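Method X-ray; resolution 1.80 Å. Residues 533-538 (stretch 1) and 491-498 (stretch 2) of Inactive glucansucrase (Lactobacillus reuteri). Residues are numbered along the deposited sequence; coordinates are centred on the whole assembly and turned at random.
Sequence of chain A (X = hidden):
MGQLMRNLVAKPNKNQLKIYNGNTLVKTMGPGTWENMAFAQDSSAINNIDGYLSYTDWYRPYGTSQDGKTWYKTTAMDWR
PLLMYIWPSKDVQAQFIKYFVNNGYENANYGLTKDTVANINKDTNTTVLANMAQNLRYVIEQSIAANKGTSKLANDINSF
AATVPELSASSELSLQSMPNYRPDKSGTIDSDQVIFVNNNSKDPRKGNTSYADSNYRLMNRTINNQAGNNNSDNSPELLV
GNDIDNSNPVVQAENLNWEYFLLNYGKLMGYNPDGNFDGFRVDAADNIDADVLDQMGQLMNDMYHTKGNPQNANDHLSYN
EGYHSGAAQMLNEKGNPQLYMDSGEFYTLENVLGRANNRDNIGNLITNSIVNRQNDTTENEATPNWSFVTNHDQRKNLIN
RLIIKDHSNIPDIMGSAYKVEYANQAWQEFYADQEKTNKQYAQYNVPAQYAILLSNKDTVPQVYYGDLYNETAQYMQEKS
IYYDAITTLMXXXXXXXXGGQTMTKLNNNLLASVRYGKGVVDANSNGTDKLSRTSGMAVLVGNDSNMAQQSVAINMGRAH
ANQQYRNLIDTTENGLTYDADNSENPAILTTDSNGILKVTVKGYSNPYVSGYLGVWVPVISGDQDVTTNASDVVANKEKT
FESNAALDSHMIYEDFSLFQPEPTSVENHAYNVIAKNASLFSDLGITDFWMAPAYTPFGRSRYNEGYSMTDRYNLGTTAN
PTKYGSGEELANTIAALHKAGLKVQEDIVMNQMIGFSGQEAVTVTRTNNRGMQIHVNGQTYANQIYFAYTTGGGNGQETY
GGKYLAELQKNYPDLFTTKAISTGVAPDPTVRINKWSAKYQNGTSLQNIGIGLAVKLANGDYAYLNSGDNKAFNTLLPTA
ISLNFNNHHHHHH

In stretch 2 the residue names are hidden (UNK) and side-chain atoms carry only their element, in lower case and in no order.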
ATOM      1  N   ARG A 533      34.936  15.784  22.120  1.00 27.66           N
ATOM      2  CA  ARG A 533      35.528  14.868  23.107  1.00 27.88           C
ATOM      3  C   ARG A 533      34.526  13.840  23.678  1.00 28.80           C
ATOM      4  O   ARG A 533      34.853  12.652  23.827  1.00 29.32           O
ATOM      5  CB  ARG A 533      36.131  15.674  24.268  1.00 29.08           C
ATOM      6  CG  ARG A 533      36.719  14.846  25.412  1.00 30.26           C
ATOM      7  CD  ARG A 533      37.841  13.931  24.954  1.00 30.32           C
ATOM      8  NE  ARG A 533      38.482  13.263  26.093  1.00 31.60           N
ATOM      9  CZ  ARG A 533      39.578  12.504  26.017  1.00 32.65           C
ATOM     10  NH1 ARG A 533      40.202  12.283  24.846  1.00 31.34           N
ATOM     11  NH2 ARG A 533      40.066  11.953  27.128  1.00 31.08           N
ATOM     12  N   THR A 534      33.323  14.307  24.002  1.00 27.26           N
ATOM     13  CA  THR A 534      32.354  13.498  24.751  1.00 27.51           C
ATOM     14  C   THR A 534      31.272  12.858  23.866  1.00 25.81           C
ATOM     15  O   THR A 534      30.255  12.384  24.378  1.00 25.88           O
ATOM     16  CB  THR A 534      31.694  14.348  25.864  1.00 29.79           C
ATOM     17  OG1 THR A 534      31.147  15.541  25.288  1.00 30.52           O
ATOM     18  CG2 THR A 534      32.708  14.718  26.940  1.00 30.26           C
ATOM     19  N   SER A 535      31.485  12.817  22.547  1.00 24.82           N
ATOM     20  CA  SER A 535      30.544  12.155  21.638  1.00 23.41           C
ATOM     21  C   SER A 535      31.262  11.095  20.786  1.00 23.61           C
ATOM     22  O   SER A 535      32.479  10.898  20.916  1.00 23.83           O
ATOM     23  CB  SER A 535      29.802  13.196  20.781  1.00 23.27           C
ATOM     24  OG  SER A 535      30.696  13.968  20.005  1.00 23.69           O
ATOM     25  N   GLY A 536      30.497  10.389  19.955  1.00 23.00           N
ATOM     26  CA  GLY A 536      30.968   9.193  19.261  1.00 22.72           C
ATOM     27  C   GLY A 536      30.447   7.918  19.923  1.00 22.97           C
ATOM     28  O   GLY A 536      29.852   7.949  20.998  1.00 23.70           O
ATOM     29  N   MET A 537      30.677   6.790  19.263  1.00 23.68           N
ATOM     30  CA  MET A 537      30.109   5.494  19.680  1.00 25.13           C
ATOM     31  C   MET A 537      30.877   4.358  18.997  1.00 25.01           C
ATOM     32  O   MET A 537      31.380   4.518  17.886  1.00 22.69           O
ATOM     33  CB  MET A 537      28.600   5.432  19.320  1.00 24.87           C
ATOM     34  CG  MET A 537      27.872   4.120  19.649  1.00 23.90           C
ATOM     35  SD  MET A 537      26.145   4.047  19.087  1.00 24.74           S
ATOM     36  CE  MET A 537      25.330   4.942  20.403  1.00 24.03           C
ATOM     37  N   ALA A 538      30.966   3.221  19.686  1.00 26.09           N
ATOM     38  CA  ALA A 538      31.420   1.965  19.087  1.00 25.31           C
ATOM     39  C   ALA A 538      30.301   0.943  19.194  1.00 24.37           C
ATOM     40  O   ALA A 538      29.766   0.709  20.276  1.00 24.00           O
ATOM     41  CB  ALA A 538      32.668   1.456  19.789  1.00 25.11           C
ATOM     42  N   UNK A 491      17.758   6.740  22.373  1.00 26.72           N
ATOM     43  CA  UNK A 491      18.193   7.830  23.253  1.00 28.40           C
ATOM     44  C   UNK A 491      19.697   8.087  23.115  1.00 27.89           C
ATOM     45  O   UNK A 491      20.131   9.244  23.062  1.00 27.29           O
ATOM     46  n   UNK A 491      14.820   6.659  26.743  1.00 47.39           N
ATOM     47  c   UNK A 491      17.871   7.539  24.724  1.00 30.34           C
ATOM     48  n   UNK A 491      13.916   8.621  27.608  1.00 54.94           N
ATOM     49  c   UNK A 491      13.786   7.350  27.236  1.00 51.37           C
ATOM     50  c   UNK A 491      16.399   7.596  25.090  1.00 35.71           C
ATOM     51  n   UNK A 491      12.592   6.759  27.360  1.00 51.44           N
ATOM     52  c   UNK A 491      16.179   7.173  26.538  1.00 40.45           C
ATOM     53  N   UNK A 492      20.491   7.010  23.078  1.00 26.95           N
ATOM     54  CA  UNK A 492      21.941   7.136  22.901  1.00 26.64           C
ATOM     55  C   UNK A 492      22.311   7.810  21.569  1.00 24.54           C
ATOM     56  O   UNK A 492      23.272   8.591  21.506  1.00 24.03           O
ATOM     57  c   UNK A 492      22.620   5.770  23.025  1.00 27.48           C
ATOM     58  N   UNK A 493      21.555   7.513  20.512  1.00 23.41           N
ATOM     59  CA  UNK A 493      21.810   8.129  19.215  1.00 22.30           C
ATOM     60  C   UNK A 493      21.787   9.656  19.317  1.00 23.24           C
ATOM     61  O   UNK A 493      22.699  10.333  18.806  1.00 22.52           O
ATOM     62  c   UNK A 493      21.131   8.190  16.765  1.00 21.81           C
ATOM     63  n   UNK A 493      20.541   7.911  14.386  1.00 21.40           N
ATOM     64  c   UNK A 493      20.255   8.968  13.621  1.00 20.80           C
ATOM     65  c   UNK A 493      20.102   7.704  15.758  1.00 21.61           C
ATOM     66  n   UNK A 493      20.747   9.008  12.386  1.00 20.75           N
ATOM     67  c   UNK A 493      20.809   7.674  18.170  1.00 23.12           C
ATOM     68  n   UNK A 493      19.510   9.983  14.075  1.00 19.48           N
ATOM     69  N   UNK A 494      20.739  10.196  19.942  1.00 23.74           N
ATOM     70  CA  UNK A 494      20.591  11.639  20.068  1.00 25.98           C
ATOM     71  C   UNK A 494      21.756  12.254  20.856  1.00 25.29           C
ATOM     72  O   UNK A 494      22.215  13.349  20.533  1.00 24.52           O
ATOM     73  c   UNK A 494      19.234  12.008  20.706  1.00 29.35           C
ATOM     74  c   UNK A 494      17.667  13.871  21.431  1.00 41.03           C
ATOM     75  c   UNK A 494      19.012  13.508  20.816  1.00 35.49           C
ATOM     76  c   UNK A 494      17.495  15.384  21.411  1.00 45.71           C
ATOM     77  n   UNK A 494      16.168  15.812  21.930  1.00 49.16           N
ATOM     78  N   UNK A 495      22.227  11.545  21.876  1.00 24.72           N
ATOM     79  CA  UNK A 495      23.320  12.038  22.711  1.00 26.33           C
ATOM     80  C   UNK A 495      24.710  11.928  22.081  1.00 25.69           C
ATOM     81  O   UNK A 495      25.574  12.755  22.376  1.00 24.07           O
ATOM     82  n   UNK A 495      22.179  11.420  27.334  1.00 36.73           N
ATOM     83  c   UNK A 495      22.248  10.699  26.236  1.00 34.18           C
ATOM     84  o   UNK A 495      22.465   9.490  26.254  1.00 34.99           O
ATOM     85  c   UNK A 495      23.344  11.308  24.066  1.00 28.11           C
ATOM     86  c   UNK A 495      22.095  11.447  24.922  1.00 30.61           C
ATOM     87  N   UNK A 496      24.937  10.903  21.256  1.00 23.77           N
ATOM     88  CA  UNK A 496      26.299  10.506  20.912  1.00 24.25           C
ATOM     89  C   UNK A 496      26.658  10.372  19.434  1.00 22.77           C
ATOM     90  O   UNK A 496      27.823  10.551  19.093  1.00 23.51           O
ATOM     91  c   UNK A 496      26.639   9.184  21.626  1.00 24.90           C
ATOM     92  c   UNK A 496      26.607   9.403  25.920  1.00 25.73           C
ATOM     93  c   UNK A 496      25.680   8.623  25.260  1.00 25.89           C
ATOM     94  c   UNK A 496      26.619   9.273  23.131  1.00 24.72           C
ATOM     95  c   UNK A 496      25.695   8.546  23.870  1.00 25.17           C
ATOM     96  c   UNK A 496      27.551  10.119  25.189  1.00 25.56           C
ATOM     97  c   UNK A 496      27.560  10.051  23.809  1.00 24.73           C
ATOM     98  N   UNK A 497      25.687  10.074  18.576  1.00 22.26           N
ATOM     99  CA  UNK A 497      25.984   9.656  17.206  1.00 21.75           C
ATOM    100  C   UNK A 497      26.188  10.863  16.276  1.00 21.83           C
ATOM    101  O   UNK A 497      25.239  11.578  15.946  1.00 22.81           O
ATOM    102  c   UNK A 497      24.975   7.394  17.480  1.00 22.67           C
ATOM    103  c   UNK A 497      24.902   8.690  16.698  1.00 21.94           C
ATOM    104  c   UNK A 497      25.030   8.428  15.210  1.00 22.24           C
ATOM    105  N   UNK A 498      27.450  11.086  15.897  1.00 21.50           N
ATOM    106  CA  UNK A 498      27.838  12.141  14.959  1.00 21.99           C
ATOM    107  C   UNK A 498      29.280  11.889  14.516  1.00 22.28           C
ATOM    108  O   UNK A 498      29.954  11.044  15.097  1.00 22.91           O
ATOM    109  o   UNK A 498      27.879  14.577  14.639  1.00 23.20           O
ATOM    110  c   UNK A 498      27.696  13.534  15.587  1.00 22.53           C
TER

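Position 491 carries seven side-chain atoms: three carbons in a row, a nitrogen, then a carbon holding two more nitrogens. They lie out of reach of stretch 1 on an exposed part of the helix, so the contact places no demand on them. That guanidinium pattern is arginine, R491.

Position 492 has a single side-chain carbon. This CB sits 3.9 Å from CE of M537, a small apolar patch that meets the tip of a long side chain. One carbon means alanine, A492.

At 493 the same three carbons, nitrogen and forked carbon return. The CA-to-CB bond points away from stretch 1, and all three side-chain nitrogens find hydrogen bonds elsewhere in the structure. This is R493.

Position 494 shows four carbons in a row ending in nitrogen, fully extended, t at every chi, exposed and out of reach of stretch 1. It is lysine, K494.

Position 495 has three carbons, the third bearing one oxygen and one nitrogen. The side chain makes no direct contact: its CB stays 7.0 Å from T534 O. It is glutamine, Q495.

Position 496 holds one carbon and then a ring of six carbons with no further atom. The ring, at chi1 m, receives the O of T534 at its edge, with CA of S535 also near the ring plane. It is phenylalanine rather than tyrosine: F496, whose CD1 is 3.6 Å from T534 O. The backbone takes part too: F496 O accepts a hydrogen bond from G536 N at 2.8 Å.

Position 497 has three carbons, one carrying the other two, and one of the two branch carbons touches the CE of M537. This beta-branched, wholly apolar side chain is valine, V497; its CG2 lies 3.8 Å from M537 CE. It is the first residue past the helix to leave helical phi/psi.

Position 498 has one carbon and one oxygen, and its CB stays 5.4 Å from S535 OG. It is serine, S498.

The contact works by joining one backbone hydrogen bond, a ring edge set against the backbone of T534 and S535, and the methyl of M537 against A492 and V497. The last helical residue offers its carbonyl to G536, with an N-H...acceptor angle of 155°, and so ties the loop to the helix end. G536 has phi/psi of 102/171, where a CB would be jammed against the preceding carbonyl O; the backbone itself calls for glycine. Beside this tie, M537, extended through chi1 and chi2, carries its methyl to both apolar partners. The cost is G536 O, buried without any partner in the model.

Stretch 2 (491-498) RARKQFVS
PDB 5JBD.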